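Fucolectin-related protein (Streptococcus pneumoniae, PDB 2WMF) probably hydrolyses glycosidic bonds in host blood-group carbohydrate antigens, as the catalytic module of a family 98 glycoside hydrolase. Local coordinates at residues Ser37-Ser42 / Tyr73-Leu78. Numbering follows the deposited sequence.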
# COMPACT_ATOMS: atom_id res chain seq x y z
N SER A 37 -13.11 -8.36 2.91
CA SER A 37 -12.84 -8.91 1.58
C SER A 37 -11.99 -7.90 0.78
O SER A 37 -12.47 -7.22 -0.12
CB SER A 37 -14.16 -9.13 0.87
OG SER A 37 -14.03 -9.73 -0.39
N PRO A 38 -10.71 -7.75 1.17
CA PRO A 38 -9.83 -6.82 0.47
C PRO A 38 -9.46 -7.34 -0.91
O PRO A 38 -9.80 -8.48 -1.29
CB PRO A 38 -8.61 -6.77 1.39
CG PRO A 38 -8.57 -8.14 2.03
CD PRO A 38 -10.03 -8.46 2.26
N LEU A 39 -8.80 -6.48 -1.69
CA LEU A 39 -8.44 -6.80 -3.07
C LEU A 39 -6.95 -6.58 -3.34
O LEU A 39 -6.39 -5.52 -3.02
CB LEU A 39 -9.29 -5.96 -4.08
CG LEU A 39 -8.98 -6.20 -5.56
CD1 LEU A 39 -9.40 -7.64 -5.92
CD2 LEU A 39 -9.69 -5.19 -6.50
N LEU A 40 -6.31 -7.63 -3.84
CA LEU A 40 -4.89 -7.56 -4.27
C LEU A 40 -4.85 -7.56 -5.79
O LEU A 40 -5.31 -8.51 -6.42
CB LEU A 40 -4.12 -8.74 -3.69
CG LEU A 40 -2.65 -8.92 -4.14
CD1 LEU A 40 -1.81 -7.79 -3.50
CD2 LEU A 40 -2.04 -10.30 -3.80
N LEU A 41 -4.26 -6.51 -6.37
CA LEU A 41 -4.02 -6.40 -7.77
C LEU A 41 -2.54 -6.72 -8.10
O LEU A 41 -1.63 -6.22 -7.46
CB LEU A 41 -4.36 -5.01 -8.31
CG LEU A 41 -5.85 -4.63 -8.29
CD1 LEU A 41 -6.05 -3.10 -8.45
CD2 LEU A 41 -6.60 -5.40 -9.37
N SER A 42 -2.36 -7.58 -9.09
CA SER A 42 -1.05 -7.94 -9.64
C SER A 42 -1.05 -7.64 -11.13
O SER A 42 -1.92 -8.10 -11.86
CB SER A 42 -0.71 -9.39 -9.37
OG SER A 42 -0.88 -9.74 -8.00
N TYR A 73 -9.63 -13.06 -3.32
CA TYR A 73 -9.41 -11.67 -2.97
C TYR A 73 -8.41 -11.00 -3.92
O TYR A 73 -7.77 -10.04 -3.55
CB TYR A 73 -8.88 -11.61 -1.52
CG TYR A 73 -9.77 -12.33 -0.55
CD1 TYR A 73 -10.97 -11.78 -0.14
CD2 TYR A 73 -9.42 -13.58 -0.08
CE1 TYR A 73 -11.80 -12.45 0.74
CE2 TYR A 73 -10.26 -14.28 0.79
CZ TYR A 73 -11.43 -13.70 1.20
OH TYR A 73 -12.29 -14.39 2.09
N ALA A 74 -8.33 -11.53 -5.12
CA ALA A 74 -7.30 -11.10 -6.10
C ALA A 74 -7.83 -10.89 -7.51
O ALA A 74 -8.84 -11.46 -7.90
CB ALA A 74 -6.12 -12.11 -6.13
N ALA A 75 -7.09 -10.12 -8.30
CA ALA A 75 -7.34 -9.92 -9.69
C ALA A 75 -6.05 -9.50 -10.37
O ALA A 75 -5.11 -9.05 -9.72
CB ALA A 75 -8.42 -8.88 -9.92
N ILE A 76 -6.07 -9.61 -11.68
CA ILE A 76 -4.95 -9.25 -12.53
C ILE A 76 -5.23 -7.93 -13.27
O ILE A 76 -6.28 -7.75 -13.92
CB ILE A 76 -4.63 -10.36 -13.56
CG1 ILE A 76 -4.35 -11.69 -12.85
CG2 ILE A 76 -3.46 -9.94 -14.45
CD1 ILE A 76 -3.20 -11.65 -11.82
N GLU A 77 -4.29 -7.01 -13.16
CA GLU A 77 -4.36 -5.72 -13.88
C GLU A 77 -3.69 -5.93 -15.25
O GLU A 77 -2.65 -6.59 -15.35
CB GLU A 77 -3.61 -4.61 -13.12
CG GLU A 77 -3.25 -3.41 -14.02
CD GLU A 77 -2.30 -2.41 -13.42
OE1 GLU A 77 -2.45 -2.08 -12.24
OE2 GLU A 77 -1.41 -1.87 -14.15
N LEU A 78 -4.35 -5.43 -16.29
CA LEU A 78 -3.85 -5.50 -17.65
C LEU A 78 -3.56 -4.10 -18.13
O LEU A 78 -4.46 -3.34 -18.36
CB LEU A 78 -4.87 -6.18 -18.58
CG LEU A 78 -5.09 -7.69 -18.31
CD1 LEU A 78 -6.37 -8.14 -19.10
CD2 LEU A 78 -3.90 -8.55 -18.73
O HOH W 1 -3.53 -10.33 -7.71
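With CG of Tyr73 anti to its own carbonyl carbon (chi1 -54°), the phenol ring runs back beside Ser37 and Pro38. The same kind of torsion in Ser42 (chi1 -51°) sets OG beside its backbone N, hydrogen-bonded to the oxygen of water 1 at 2.7 Å. Ser37 OG and Pro38 O both come to the edge of the tyrosine ring, near its plane, with Ser37 OG 3.7 Å from Tyr73 CD1; that hydroxyl is hydrogen-bonded to Thr32 O. Further on, residues 39-42 and 74-78 run parallel as neighbouring strands, and four backbone hydrogen bonds join the segments: Leu40 N to Tyr73 O (2.8 Å), Ala75 N to Leu40 O (3.0 Å), Ser42 N to Ala75 O (3.2 Å) and Glu77 N to Ser42 O (2.9 Å). In the last of these the donor sits well above the carbonyl plane. Ala75 O is gripped twice, since water 1 also donates to it and thereby ties Ser42 OG to the neighbouring strand. On the face carrying Leu41 and Ala75, Leu41 CD2 packs 4.0 Å from Ala75 CB, and Phe116 of the next strand touches both residues. The other face carries Leu40, Ser42, Ala74 and Ile76; there Ile76 CD1 lies 4.2 Å from Ser42 CB, Leu40 meets helix 307-322, and Ala74 and Ile76 meet helix 59-64. Glu77 OE1 accepts a hydrogen bond from Asn291 ND2 on strand 289-293. Strands 39-45 and 74-79, linked through helix 59-64, form the first beta-alpha-beta unit of a closed eight-stranded parallel barrel, the (beta/alpha)8 or TIM-barrel fold.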